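Local coordinates for protein phosphoribulokinase (Rhodobacter sphaeroides, PDB 1A7J) that catalyses the ATP-dependent phosphorylation of D-ribulose 5-phosphate to D-ribulose 1,5-bisphosphate, a step of the Calvin cycle, at residues H5-V10 against H126-E131; G132-V137 against H193-Q198; V155-L160 against R208-D213; Q201-F206 against R234-R239. All blocks are in the same frame, centred on the assembly; numbering follows the deposited sequence.

Interaction 1 (H5-V10 against H126-E131); sequences HPIISV and HLLFYE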
loop_
_atom_site.group_PDB
_atom_site.type_symbol
_atom_site.label_atom_id
_atom_site.label_comp_id
_atom_site.label_asym_id
_atom_site.label_seq_id
_atom_site.Cartn_x
_atom_site.Cartn_y
_atom_site.Cartn_z
ATOM N N HIS A 5 3.065 14.642 -15.157
ATOM C CA HIS A 5 3.645 14.542 -13.830
ATOM C C HIS A 5 3.130 13.262 -13.201
ATOM O O HIS A 5 2.394 13.310 -12.214
ATOM C CB HIS A 5 3.197 15.711 -12.960
ATOM C CG HIS A 5 3.829 17.017 -13.314
ATOM N ND1 HIS A 5 3.163 17.992 -14.024
ATOM C CD2 HIS A 5 5.037 17.536 -13.002
ATOM C CE1 HIS A 5 3.934 19.055 -14.135
ATOM N NE2 HIS A 5 5.076 18.803 -13.522
ATOM N N PRO A 6 3.425 12.099 -13.805
ATOM C CA PRO A 6 2.746 10.880 -13.355
ATOM C C PRO A 6 2.912 10.551 -11.855
ATOM O O PRO A 6 3.950 10.832 -11.238
ATOM C CB PRO A 6 3.322 9.803 -14.268
ATOM C CG PRO A 6 4.676 10.309 -14.624
ATOM C CD PRO A 6 4.554 11.795 -14.710
ATOM N N ILE A 7 1.794 10.163 -11.251
ATOM C CA ILE A 7 1.788 9.634 -9.899
ATOM C C ILE A 7 1.527 8.129 -9.959
ATOM O O ILE A 7 0.577 7.700 -10.600
ATOM C CB ILE A 7 0.694 10.289 -9.066
ATOM C CG1 ILE A 7 0.585 11.760 -9.417
ATOM C CG2 ILE A 7 1.035 10.208 -7.619
ATOM C CD1 ILE A 7 -0.670 12.396 -8.889
ATOM N N ILE A 8 2.438 7.343 -9.378
ATOM C CA ILE A 8 2.294 5.888 -9.177
ATOM C C ILE A 8 1.842 5.597 -7.748
ATOM O O ILE A 8 2.431 6.101 -6.794
ATOM C CB ILE A 8 3.641 5.169 -9.398
ATOM C CG1 ILE A 8 4.042 5.287 -10.864
ATOM C CG2 ILE A 8 3.535 3.683 -8.987
ATOM C CD1 ILE A 8 5.439 4.869 -11.110
ATOM N N SER A 9 0.887 4.687 -7.596
ATOM C CA SER A 9 0.187 4.508 -6.325
ATOM C C SER A 9 0.002 3.038 -5.978
ATOM O O SER A 9 -0.804 2.349 -6.607
ATOM C CB SER A 9 -1.176 5.192 -6.406
ATOM O OG SER A 9 -1.882 5.123 -5.183
ATOM N N VAL A 10 0.742 2.585 -4.960
ATOM C CA VAL A 10 0.670 1.232 -4.400
ATOM C C VAL A 10 -0.210 1.220 -3.145
ATOM O O VAL A 10 0.055 1.933 -2.183
ATOM C CB VAL A 10 2.081 0.751 -4.003
ATOM C CG1 VAL A 10 2.034 -0.661 -3.498
ATOM C CG2 VAL A 10 3.045 0.879 -5.178
ATOM N N HIS A 126 10.273 13.441 -11.816
ATOM C CA HIS A 126 9.689 12.746 -12.957
ATOM C C HIS A 126 8.327 12.149 -12.580
ATOM O O HIS A 126 7.460 11.980 -13.435
ATOM C CB HIS A 126 10.643 11.612 -13.424
ATOM C CG HIS A 126 11.694 12.037 -14.437
ATOM N ND1 HIS A 126 13.014 12.298 -14.081
ATOM C CD2 HIS A 126 11.593 12.353 -15.763
ATOM C CE1 HIS A 126 13.667 12.787 -15.136
ATOM N NE2 HIS A 126 12.830 12.831 -16.171
ATOM N N LEU A 127 8.209 11.698 -11.334
ATOM C CA LEU A 127 6.950 11.179 -10.811
ATOM C C LEU A 127 6.892 11.235 -9.303
ATOM O O LEU A 127 7.912 11.421 -8.636
ATOM C CB LEU A 127 6.726 9.746 -11.259
ATOM C CG LEU A 127 7.875 8.781 -11.016
ATOM C CD1 LEU A 127 7.682 8.020 -9.718
ATOM C CD2 LEU A 127 7.936 7.828 -12.189
ATOM N N LEU A 128 5.676 11.202 -8.774
ATOM C CA LEU A 128 5.472 11.004 -7.344
ATOM C C LEU A 128 5.193 9.525 -7.137
ATOM O O LEU A 128 4.750 8.847 -8.056
ATOM C CB LEU A 128 4.286 11.857 -6.841
ATOM C CG LEU A 128 3.525 11.587 -5.525
ATOM C CD1 LEU A 128 4.437 11.694 -4.310
ATOM C CD2 LEU A 128 2.394 12.578 -5.395
ATOM N N PHE A 129 5.588 9.019 -5.973
ATOM C CA PHE A 129 5.352 7.636 -5.596
ATOM C C PHE A 129 4.680 7.605 -4.243
ATOM O O PHE A 129 5.194 8.168 -3.290
ATOM C CB PHE A 129 6.671 6.892 -5.498
ATOM C CG PHE A 129 6.530 5.456 -5.084
ATOM C CD1 PHE A 129 5.921 4.538 -5.938
ATOM C CD2 PHE A 129 7.063 5.010 -3.877
ATOM C CE1 PHE A 129 5.845 3.189 -5.603
ATOM C CE2 PHE A 129 6.995 3.670 -3.531
ATOM C CZ PHE A 129 6.385 2.753 -4.395
ATOM N N TYR A 130 3.578 6.877 -4.138
ATOM C CA TYR A 130 2.878 6.719 -2.869
ATOM C C TYR A 130 2.845 5.228 -2.489
ATOM O O TYR A 130 2.629 4.376 -3.350
ATOM C CB TYR A 130 1.454 7.258 -3.018
ATOM C CG TYR A 130 0.561 6.981 -1.846
ATOM C CD1 TYR A 130 -0.136 5.782 -1.743
ATOM C CD2 TYR A 130 0.433 7.904 -0.815
ATOM C CE1 TYR A 130 -0.925 5.500 -0.647
ATOM C CE2 TYR A 130 -0.364 7.636 0.305
ATOM C CZ TYR A 130 -1.036 6.433 0.371
ATOM O OH TYR A 130 -1.857 6.164 1.444
ATOM N N GLU A 131 3.119 4.910 -1.223
ATOM C CA GLU A 131 2.864 3.571 -0.671
ATOM C C GLU A 131 2.008 3.651 0.615
ATOM O O GLU A 131 2.416 4.288 1.604
ATOM C CB GLU A 131 4.199 2.855 -0.379
ATOM C CG GLU A 131 4.069 1.412 0.186
ATOM C CD GLU A 131 5.407 0.674 0.344
ATOM O OE1 GLU A 131 6.439 1.343 0.587
ATOM O OE2 GLU A 131 5.421 -0.579 0.235
#
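Strand segments 7-10 and 127-131 run parallel, their axes 4.8 Å apart at closest and inclined by 11°, and I8, L128 and Y130 each bond across the seam through both N and O. The ladder runs from L128 N to P6 O, then I8 N to L128 O, Y130 N to I8 O, and V10 N to Y130 O at 3.1 Å. On the face of I7 and L128 the two aliphatic chains lie side by side, I7 CG2 3.5 Å from L128 CD2, against helix 77-90. S9 and Y130 share that face, the S9 hydroxyl being hydrogen-bonded to G135 O. The other face is built round F129. Its CG is anti to the backbone N (chi1 179°), which brings the ring toward the neighbouring strand: I8 CG2 meets the ring edge in plane, 4.0 Å from F129 CD1, while V10 CG2 approaches F129 CE1 at 3.7 Å. The ring of F25, from helix 21-32, also meets F129. L127 takes the crowded first torsion (chi1 51°), and its CD2 lies 4.0 Å from I8 CD1. This is the central parallel pair of a P-loop kinase core, in which strand 7-11 leads into the predicted ATP-binding loop. E131, weakly bonded through OE2 to S19 OG, is consistent with a Walker B position; a buried apolar seam thus sets the E131 carboxylate beside the predicted ATP-binding residues.

Interaction 2 (G132-V137 against H193-Q198); sequences GLHGAV and HCIVPQ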
loop_
_atom_site.group_PDB
_atom_site.type_symbol
_atom_site.label_atom_id
_atom_site.label_comp_id
_atom_site.label_asym_id
_atom_site.label_seq_id
_atom_site.Cartn_x
_atom_site.Cartn_y
_atom_site.Cartn_z
ATOM N N GLY A 132 0.820 3.038 0.601
ATOM C CA GLY A 132 0.071 2.870 1.838
ATOM C C GLY A 132 -1.237 2.153 1.669
ATOM O O GLY A 132 -1.430 1.495 0.667
ATOM N N LEU A 133 -2.135 2.286 2.642
ATOM C CA LEU A 133 -3.469 1.683 2.565
ATOM C C LEU A 133 -4.571 2.482 1.862
ATOM O O LEU A 133 -5.715 2.030 1.830
ATOM C CB LEU A 133 -3.997 1.326 3.960
ATOM C CG LEU A 133 -3.324 0.406 4.982
ATOM C CD1 LEU A 133 -2.001 -0.099 4.521
ATOM C CD2 LEU A 133 -3.146 1.203 6.241
ATOM N N HIS A 134 -4.270 3.693 1.389
ATOM C CA HIS A 134 -5.298 4.528 0.754
ATOM C C HIS A 134 -4.878 5.246 -0.535
ATOM O O HIS A 134 -5.433 6.298 -0.859
ATOM C CB HIS A 134 -5.843 5.546 1.762
ATOM C CG HIS A 134 -6.647 4.942 2.884
ATOM N ND1 HIS A 134 -6.131 4.749 4.146
ATOM C CD2 HIS A 134 -7.947 4.557 2.954
ATOM C CE1 HIS A 134 -7.072 4.279 4.946
ATOM N NE2 HIS A 134 -8.184 4.152 4.249
ATOM N N GLY A 135 -4.121 4.546 -1.386
ATOM C CA GLY A 135 -3.729 5.067 -2.694
ATOM C C GLY A 135 -4.684 4.883 -3.865
ATOM O O GLY A 135 -4.371 5.213 -5.010
ATOM N N ALA A 136 -5.872 4.367 -3.584
ATOM C CA ALA A 136 -6.889 4.247 -4.605
ATOM C C ALA A 136 -8.278 4.426 -3.974
ATOM O O ALA A 136 -9.306 4.034 -4.549
ATOM C CB ALA A 136 -6.765 2.916 -5.294
ATOM N N VAL A 137 -8.332 5.168 -2.873
ATOM C CA VAL A 137 -9.620 5.446 -2.273
ATOM C C VAL A 137 -10.535 6.155 -3.246
ATOM O O VAL A 137 -10.177 7.177 -3.839
ATOM C CB VAL A 137 -9.492 6.322 -1.061
ATOM C CG1 VAL A 137 -10.836 6.558 -0.483
ATOM C CG2 VAL A 137 -8.634 5.672 -0.043
ATOM N N HIS A 193 -15.117 -2.025 4.604
ATOM C CA HIS A 193 -15.769 -0.790 4.133
ATOM C C HIS A 193 -14.851 0.179 3.358
ATOM O O HIS A 193 -15.292 0.784 2.388
ATOM C CB HIS A 193 -16.449 -0.045 5.300
ATOM C CG HIS A 193 -17.787 -0.605 5.695
ATOM N ND1 HIS A 193 -18.099 -0.947 6.995
ATOM C CD2 HIS A 193 -18.920 -0.806 4.979
ATOM C CE1 HIS A 193 -19.361 -1.334 7.063
ATOM N NE2 HIS A 193 -19.881 -1.259 5.852
ATOM N N CYS A 194 -13.561 0.234 3.708
ATOM C CA CYS A 194 -12.623 1.198 3.119
ATOM C C CYS A 194 -11.453 0.595 2.368
ATOM O O CYS A 194 -10.840 1.291 1.567
ATOM C CB CYS A 194 -12.043 2.114 4.188
ATOM S SG CYS A 194 -13.197 2.622 5.417
ATOM N N ILE A 195 -11.000 -0.591 2.771
ATOM C CA ILE A 195 -9.877 -1.237 2.089
ATOM C C ILE A 195 -10.263 -2.119 0.912
ATOM O O ILE A 195 -9.957 -1.786 -0.234
ATOM C CB ILE A 195 -8.989 -2.036 3.053
ATOM C CG1 ILE A 195 -8.478 -1.110 4.161
ATOM C CG2 ILE A 195 -7.781 -2.593 2.325
ATOM C CD1 ILE A 195 -7.773 0.140 3.670
ATOM N N VAL A 196 -11.054 -3.154 1.163
ATOM C CA VAL A 196 -11.465 -4.054 0.097
ATOM C C VAL A 196 -11.834 -3.379 -1.235
ATOM O O VAL A 196 -11.280 -3.743 -2.266
ATOM C CB VAL A 196 -12.582 -4.967 0.585
ATOM C CG1 VAL A 196 -13.415 -5.459 -0.550
ATOM C CG2 VAL A 196 -11.982 -6.122 1.290
ATOM N N PRO A 197 -12.654 -2.310 -1.232
ATOM C CA PRO A 197 -13.160 -1.765 -2.490
ATOM C C PRO A 197 -12.059 -1.237 -3.387
ATOM O O PRO A 197 -12.241 -1.115 -4.599
ATOM C CB PRO A 197 -14.071 -0.621 -2.061
ATOM C CG PRO A 197 -14.376 -0.864 -0.633
ATOM C CD PRO A 197 -13.166 -1.548 -0.079
ATOM N N GLN A 198 -10.938 -0.865 -2.778
ATOM C CA GLN A 198 -9.838 -0.233 -3.491
ATOM C C GLN A 198 -9.184 -1.167 -4.496
ATOM O O GLN A 198 -8.519 -0.724 -5.420
ATOM C CB GLN A 198 -8.796 0.245 -2.488
ATOM C CG GLN A 198 -9.285 1.317 -1.552
ATOM C CD GLN A 198 -8.158 1.907 -0.785
ATOM O OE1 GLN A 198 -7.038 1.968 -1.275
ATOM N NE2 GLN A 198 -8.424 2.321 0.446
#
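The H134 imidazole has I195 CD1 over one face, 4.1 Å from H134 NE2, and two carbons round its edge: C194 CB near the ring plane and V137 CG2 within it. The second flat group, the Q198 amide, crosses this ring obliquely with the planes 35° apart, NE2 standing 3.4 Å from H134 CD2. With CG anti to the carbonyl carbon (chi1 -64°) and the chain extended beyond it, Q198 carries its amide into the bend of loop 132-137. There Q198 NE2 serves two carbonyls. It reaches C194 O at 2.9 Å, nearly in its own amide plane, and L133 O at 3.1 Å, on a lone pair of that oxygen though less straight (137°). Q198 OE1 takes its hydrogen bond from outside the pair, with T11 OG1, so the one amide links three parts of the chain. V137 CG2 runs alongside, 3.4 Å from Q198 NE2, and I195 CD1 presses on L133 O at 3.3 Å. A leucine here removes both polar atoms and would probably leave the carbonyls of L133 and C194 without this donor, loosening the loop from the 3-10 turn 196-198. H134 NE2 bonds to F70 O, which suggests a proton on that nitrogen. The loop after strand 127-132 is therefore held beside the predicted ATP-binding residues in part by a buried amide whose donor and acceptor ends are both engaged.

Interaction 3 (V155-L160 against R208-D213); sequences VPVINL and RVPVVD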
loop_
_atom_site.group_PDB
_atom_site.type_symbol
_atom_site.label_atom_id
_atom_site.label_comp_id
_atom_site.label_asym_id
_atom_site.label_seq_id
_atom_site.Cartn_x
_atom_site.Cartn_y
_atom_site.Cartn_z
ATOM N N VAL A 155 -1.512 -6.884 -1.726
ATOM C CA VAL A 155 -2.475 -7.288 -0.711
ATOM C C VAL A 155 -2.183 -8.735 -0.295
ATOM O O VAL A 155 -1.980 -9.577 -1.155
ATOM C CB VAL A 155 -3.908 -7.271 -1.289
ATOM C CG1 VAL A 155 -4.836 -6.641 -0.329
ATOM C CG2 VAL A 155 -3.944 -6.545 -2.591
ATOM N N PRO A 156 -2.262 -9.068 1.012
ATOM C CA PRO A 156 -2.298 -10.476 1.435
ATOM C C PRO A 156 -3.700 -11.046 1.607
ATOM O O PRO A 156 -4.651 -10.281 1.794
ATOM C CB PRO A 156 -1.561 -10.459 2.769
ATOM C CG PRO A 156 -1.785 -9.082 3.292
ATOM C CD PRO A 156 -1.756 -8.195 2.094
ATOM N N VAL A 157 -3.840 -12.378 1.576
ATOM C CA VAL A 157 -5.140 -12.965 1.856
ATOM C C VAL A 157 -5.453 -12.692 3.309
ATOM O O VAL A 157 -4.548 -12.649 4.125
ATOM C CB VAL A 157 -5.181 -14.461 1.589
ATOM C CG1 VAL A 157 -5.098 -14.697 0.137
ATOM C CG2 VAL A 157 -4.077 -15.149 2.289
ATOM N N ILE A 158 -6.719 -12.437 3.613
ATOM C CA ILE A 158 -7.114 -11.916 4.912
ATOM C C ILE A 158 -6.464 -12.670 6.049
ATOM O O ILE A 158 -5.710 -12.082 6.807
ATOM C CB ILE A 158 -8.638 -11.938 5.061
ATOM C CG1 ILE A 158 -9.280 -11.008 4.019
ATOM C CG2 ILE A 158 -9.015 -11.480 6.442
ATOM C CD1 ILE A 158 -10.749 -11.152 3.890
ATOM N N ASN A 159 -6.527 -13.996 5.988
ATOM C CA ASN A 159 -5.822 -14.858 6.927
ATOM C C ASN A 159 -4.417 -14.378 7.210
ATOM O O ASN A 159 -3.986 -14.426 8.333
ATOM C CB ASN A 159 -5.695 -16.270 6.385
ATOM C CG ASN A 159 -6.988 -16.962 6.277
ATOM O OD1 ASN A 159 -7.691 -16.810 5.298
ATOM N ND2 ASN A 159 -7.234 -17.872 7.190
ATOM N N LEU A 160 -3.655 -14.038 6.180
ATOM C CA LEU A 160 -2.267 -13.599 6.370
ATOM C C LEU A 160 -2.102 -12.141 6.864
ATOM O O LEU A 160 -1.099 -11.819 7.503
ATOM C CB LEU A 160 -1.469 -13.827 5.076
ATOM C CG LEU A 160 -0.006 -13.398 4.895
ATOM C CD1 LEU A 160 0.906 -14.244 5.753
ATOM C CD2 LEU A 160 0.383 -13.528 3.420
ATOM N N ARG A 208 -0.730 -11.850 -2.103
ATOM C CA ARG A 208 0.176 -12.756 -1.431
ATOM C C ARG A 208 -0.622 -13.843 -0.747
ATOM O O ARG A 208 -1.381 -13.574 0.168
ATOM C CB ARG A 208 1.016 -11.977 -0.420
ATOM C CG ARG A 208 2.078 -12.811 0.266
ATOM C CD ARG A 208 3.437 -12.113 0.282
ATOM N NE ARG A 208 4.506 -12.988 -0.229
ATOM C CZ ARG A 208 5.687 -12.557 -0.677
ATOM N NH1 ARG A 208 6.079 -11.310 -0.454
ATOM N NH2 ARG A 208 6.508 -13.387 -1.295
ATOM N N VAL A 209 -0.458 -15.072 -1.208
ATOM C CA VAL A 209 -1.278 -16.193 -0.758
ATOM C C VAL A 209 -0.395 -17.264 -0.125
ATOM O O VAL A 209 0.395 -17.880 -0.836
ATOM C CB VAL A 209 -1.947 -16.862 -1.941
ATOM C CG1 VAL A 209 -3.153 -17.593 -1.499
ATOM C CG2 VAL A 209 -2.271 -15.861 -2.983
ATOM N N PRO A 210 -0.580 -17.600 1.170
ATOM C CA PRO A 210 0.333 -18.593 1.719
ATOM C C PRO A 210 -0.060 -19.975 1.278
ATOM O O PRO A 210 -1.219 -20.357 1.366
ATOM C CB PRO A 210 0.156 -18.446 3.217
ATOM C CG PRO A 210 -0.320 -17.130 3.396
ATOM C CD PRO A 210 -1.266 -16.910 2.261
ATOM N N VAL A 211 0.933 -20.796 1.011
ATOM C CA VAL A 211 0.661 -22.156 0.663
ATOM C C VAL A 211 1.068 -22.999 1.870
ATOM O O VAL A 211 1.444 -24.166 1.761
ATOM C CB VAL A 211 1.402 -22.492 -0.636
ATOM C CG1 VAL A 211 2.788 -22.969 -0.364
ATOM C CG2 VAL A 211 0.633 -23.475 -1.407
ATOM N N VAL A 212 0.930 -22.390 3.047
ATOM C CA VAL A 212 0.900 -23.144 4.288
ATOM C C VAL A 212 -0.347 -22.833 5.088
ATOM O O VAL A 212 -1.081 -21.893 4.781
ATOM C CB VAL A 212 2.100 -22.847 5.145
ATOM C CG1 VAL A 212 3.343 -23.158 4.393
ATOM C CG2 VAL A 212 2.084 -21.401 5.568
ATOM N N ASP A 213 -0.509 -23.538 6.201
ATOM C CA ASP A 213 -1.790 -23.577 6.886
ATOM C C ASP A 213 -2.012 -22.313 7.681
ATOM O O ASP A 213 -1.459 -22.150 8.760
ATOM C CB ASP A 213 -1.831 -24.773 7.818
ATOM C CG ASP A 213 -3.161 -24.963 8.468
ATOM O OD1 ASP A 213 -4.110 -24.273 8.065
ATOM O OD2 ASP A 213 -3.273 -25.829 9.359
#
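V157 places CG1 anti to its carbonyl carbon (chi1 -70°) and CG2 in the crowded position between N and C, while L160 carries CG anti to its backbone N (chi1 176°); together these torsions turn both side chains onto strand 204-210. The setting is a beta-alpha-beta crossover of the P-loop kinase fold: strand 150-156 ends, helices 158-168 and 180-195 intervene, and 204-210 returns parallel beside it. R208 is bonded through both backbone polar atoms to the end of strand 150-156 and the residue after it, its N to V155 O at 2.8 Å and its O receiving V157 N at 3.1 Å. V157 is the N-cap residue of the helix, so its N-H finishes the sheet bonding where the helix begins. Its branches divide the work: the V157 and V209 side chains cross at about a right angle, CG1 to CG1 3.9 Å, while CG2 meets the P210 ring tip to tip. An alanine here lacks both methyls and would probably slacken the packing of the strand-to-helix turn on V209 and P210. The R208 chain bends at chi2 and chi3 and leads away to S229, where NE bonds to the serine OG. L160 CD2 lies 3.7 Å from both R208 CG and P210 CG, and helix 158-168, in whose first turn L160 lies, carries the catalytic-site residue K165. The tightest apolar approach is V157 CG2 against P210 CD, at 3.3 Å.

Interaction 4 (Q201-F206 against R234-R239); sequences QTDINF and RFRNPR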
loop_
_atom_site.group_PDB
_atom_site.type_symbol
_atom_site.label_atom_id
_atom_site.label_comp_id
_atom_site.label_asym_id
_atom_site.label_seq_id
_atom_site.Cartn_x
_atom_site.Cartn_y
_atom_site.Cartn_z
ATOM N N GLN A 201 -10.151 -0.671 -8.007
ATOM C CA GLN A 201 -9.705 0.562 -8.631
ATOM C C GLN A 201 -8.323 0.418 -9.267
ATOM O O GLN A 201 -7.923 1.221 -10.097
ATOM C CB GLN A 201 -9.673 1.685 -7.600
ATOM C CG GLN A 201 -11.014 1.976 -6.963
ATOM C CD GLN A 201 -12.107 2.179 -7.983
ATOM O OE1 GLN A 201 -11.904 2.831 -9.011
ATOM N NE2 GLN A 201 -13.260 1.583 -7.733
ATOM N N THR A 202 -7.575 -0.584 -8.844
ATOM C CA THR A 202 -6.169 -0.711 -9.208
ATOM C C THR A 202 -6.006 -1.274 -10.623
ATOM O O THR A 202 -6.927 -1.860 -11.158
ATOM C CB THR A 202 -5.455 -1.619 -8.192
ATOM O OG1 THR A 202 -6.296 -2.732 -7.865
ATOM C CG2 THR A 202 -5.185 -0.883 -6.902
ATOM N N ASP A 203 -4.850 -1.059 -11.244
ATOM C CA ASP A 203 -4.560 -1.595 -12.560
ATOM C C ASP A 203 -3.968 -2.986 -12.466
ATOM O O ASP A 203 -4.159 -3.807 -13.354
ATOM C CB ASP A 203 -3.571 -0.699 -13.289
ATOM C CG ASP A 203 -4.170 0.631 -13.699
ATOM O OD1 ASP A 203 -4.923 0.691 -14.687
ATOM O OD2 ASP A 203 -3.821 1.643 -13.073
ATOM N N ILE A 204 -3.104 -3.217 -11.489
ATOM C CA ILE A 204 -2.488 -4.540 -11.335
ATOM C C ILE A 204 -2.513 -4.906 -9.872
ATOM O O ILE A 204 -2.087 -4.113 -9.054
ATOM C CB ILE A 204 -1.028 -4.525 -11.795
ATOM C CG1 ILE A 204 -0.952 -4.074 -13.250
ATOM C CG2 ILE A 204 -0.430 -5.910 -11.676
ATOM C CD1 ILE A 204 0.384 -4.319 -13.897
ATOM N N ASN A 205 -3.045 -6.073 -9.529
ATOM C CA ASN A 205 -2.965 -6.533 -8.151
ATOM C C ASN A 205 -1.910 -7.600 -8.029
ATOM O O ASN A 205 -1.833 -8.479 -8.855
ATOM C CB ASN A 205 -4.285 -7.116 -7.687
ATOM C CG ASN A 205 -5.367 -6.085 -7.541
ATOM O OD1 ASN A 205 -5.115 -4.954 -7.149
ATOM N ND2 ASN A 205 -6.600 -6.509 -7.734
ATOM N N PHE A 206 -1.116 -7.524 -6.971
ATOM C CA PHE A 206 -0.262 -8.609 -6.532
ATOM C C PHE A 206 -0.845 -9.170 -5.225
ATOM O O PHE A 206 -0.885 -8.459 -4.240
ATOM C CB PHE A 206 1.130 -8.041 -6.288
ATOM C CG PHE A 206 1.831 -7.565 -7.549
ATOM C CD1 PHE A 206 1.505 -6.347 -8.129
ATOM C CD2 PHE A 206 2.843 -8.323 -8.128
ATOM C CE1 PHE A 206 2.180 -5.906 -9.247
ATOM C CE2 PHE A 206 3.513 -7.883 -9.235
ATOM C CZ PHE A 206 3.179 -6.680 -9.796
ATOM N N ARG A 234 -2.708 -10.281 -11.023
ATOM C CA ARG A 234 -3.779 -10.078 -11.981
ATOM C C ARG A 234 -3.761 -8.689 -12.611
ATOM O O ARG A 234 -3.759 -7.691 -11.892
ATOM C CB ARG A 234 -5.123 -10.304 -11.323
ATOM C CG ARG A 234 -6.169 -10.650 -12.340
ATOM C CD ARG A 234 -7.558 -10.422 -11.860
ATOM N NE ARG A 234 -7.743 -9.034 -11.528
ATOM C CZ ARG A 234 -8.767 -8.303 -11.913
ATOM N NH1 ARG A 234 -9.822 -8.853 -12.505
ATOM N NH2 ARG A 234 -8.748 -7.017 -11.635
ATOM N N PHE A 235 -3.786 -8.650 -13.949
ATOM C CA PHE A 235 -3.902 -7.410 -14.712
ATOM C C PHE A 235 -5.355 -7.071 -15.034
ATOM O O PHE A 235 -6.014 -7.791 -15.782
ATOM C CB PHE A 235 -3.120 -7.493 -16.022
ATOM C CG PHE A 235 -1.658 -7.769 -15.846
ATOM C CD1 PHE A 235 -1.220 -8.978 -15.305
ATOM C CD2 PHE A 235 -0.710 -6.816 -16.189
ATOM C CE1 PHE A 235 0.133 -9.226 -15.105
ATOM C CE2 PHE A 235 0.653 -7.059 -15.985
ATOM C CZ PHE A 235 1.064 -8.261 -15.438
ATOM N N ARG A 236 -5.802 -5.899 -14.582
ATOM C CA ARG A 236 -7.100 -5.317 -14.971
ATOM C C ARG A 236 -7.342 -5.518 -16.464
ATOM O O ARG A 236 -8.415 -5.956 -16.873
ATOM C CB ARG A 236 -7.123 -3.804 -14.665
ATOM C CG ARG A 236 -8.477 -3.226 -14.216
ATOM C CD ARG A 236 -8.786 -1.793 -14.773
ATOM N NE ARG A 236 -7.810 -0.731 -14.446
ATOM C CZ ARG A 236 -8.071 0.355 -13.708
ATOM N NH1 ARG A 236 -9.113 0.376 -12.882
ATOM N NH2 ARG A 236 -7.222 1.382 -13.702
ATOM N N ASN A 237 -6.364 -5.139 -17.281
ATOM C CA ASN A 237 -6.451 -5.360 -18.718
ATOM C C ASN A 237 -5.135 -5.898 -19.230
ATOM O O ASN A 237 -4.090 -5.252 -19.104
ATOM C CB ASN A 237 -6.807 -4.067 -19.456
ATOM C CG ASN A 237 -6.847 -4.244 -20.969
ATOM O OD1 ASN A 237 -7.690 -4.958 -21.516
ATOM N ND2 ASN A 237 -5.967 -3.538 -21.650
ATOM N N PRO A 238 -5.163 -7.127 -19.749
ATOM C CA PRO A 238 -3.993 -7.903 -20.165
ATOM C C PRO A 238 -3.648 -7.742 -21.640
ATOM O O PRO A 238 -3.310 -8.718 -22.318
ATOM C CB PRO A 238 -4.398 -9.331 -19.845
ATOM C CG PRO A 238 -5.879 -9.327 -20.055
ATOM C CD PRO A 238 -6.363 -7.969 -19.604
ATOM N N ARG A 239 -3.771 -6.520 -22.149
ATOM C CA ARG A 239 -3.465 -6.246 -23.539
ATOM C C ARG A 239 -2.083 -5.616 -23.633
ATOM O O ARG A 239 -1.774 -4.640 -22.930
ATOM C CB ARG A 239 -4.514 -5.319 -24.142
ATOM C CG ARG A 239 -4.634 -5.437 -25.650
ATOM C CD ARG A 239 -4.990 -4.101 -26.264
ATOM N NE ARG A 239 -6.427 -3.840 -26.238
ATOM C CZ ARG A 239 -6.971 -2.650 -25.987
ATOM N NH1 ARG A 239 -6.247 -1.676 -25.448
ATOM N NH2 ARG A 239 -8.275 -2.467 -26.169
HETATM O O HOH W 1 -5.719 -0.919 -16.454
#
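D203 OD1 is gripped three times: by R236 NH2 at 2.6 Å in a short salt bridge, by R236 NE in a weak bond at 3.2 Å, and by a water that donates to it at 2.5 Å. That water also accepts from R236 NE at 2.9 Å, closing a small triangle at the guanidinium edge. The salt bridge is not coplanar. The carboxylate and guanidinium planes stand 85° apart, and NH2 comes to OD1 from well above the carboxylate plane, although OD1 lies close to the plane of the guanidinium. R236 gets there by bending at chi2 and chi3, which folds its chain back over the loop so that T202 O sits 3.4 Å above one guanidinium face. D203 OD2 is held by K151 N on the other neighbouring strand. Behind this cluster the sheet becomes antiparallel: N205 and R234 form a hydrogen-bonded pair, and R236 N adds a bond to D203 O. I204 and F235, a non-hydrogen-bonded pair, lie side by side with I204 CD1 3.5 Å from F235 CE2, covered by helix 268-284. T202 OG1 donates to N205 OD1 at 2.6 Å, tying the loop to the strand it enters. With one arginine and a backbone N-H on its oxygens, the D203 carboxylate is likely to stay ionised, and it joins the parallel and antiparallel parts of the sheet at this corner.

In the fold
From the N terminus, residues 5-10 wait until 126-131 to close interaction 1, completing the central parallel pair. The chain runs on into 132-137, which opens interaction 2; the two touch where V10 and S9 meet G132 and G135. Before 193-198 closes interaction 2, 155-160 has opened interaction 3, so these loops cross. Interaction 4 opens at 201-206, before 208-213 closes interaction 3, a second crossing on shared strand 204-210. Interactions 2 and 4, in series, touch at A136 and Q201. Interactions 1, 3 and 4 pair strands in the sheet's parallel part and the start of its antiparallel part, while interaction 2 ties the loop after strand 127-132 to the end of helix 180-195 and the 3-10 turn beyond.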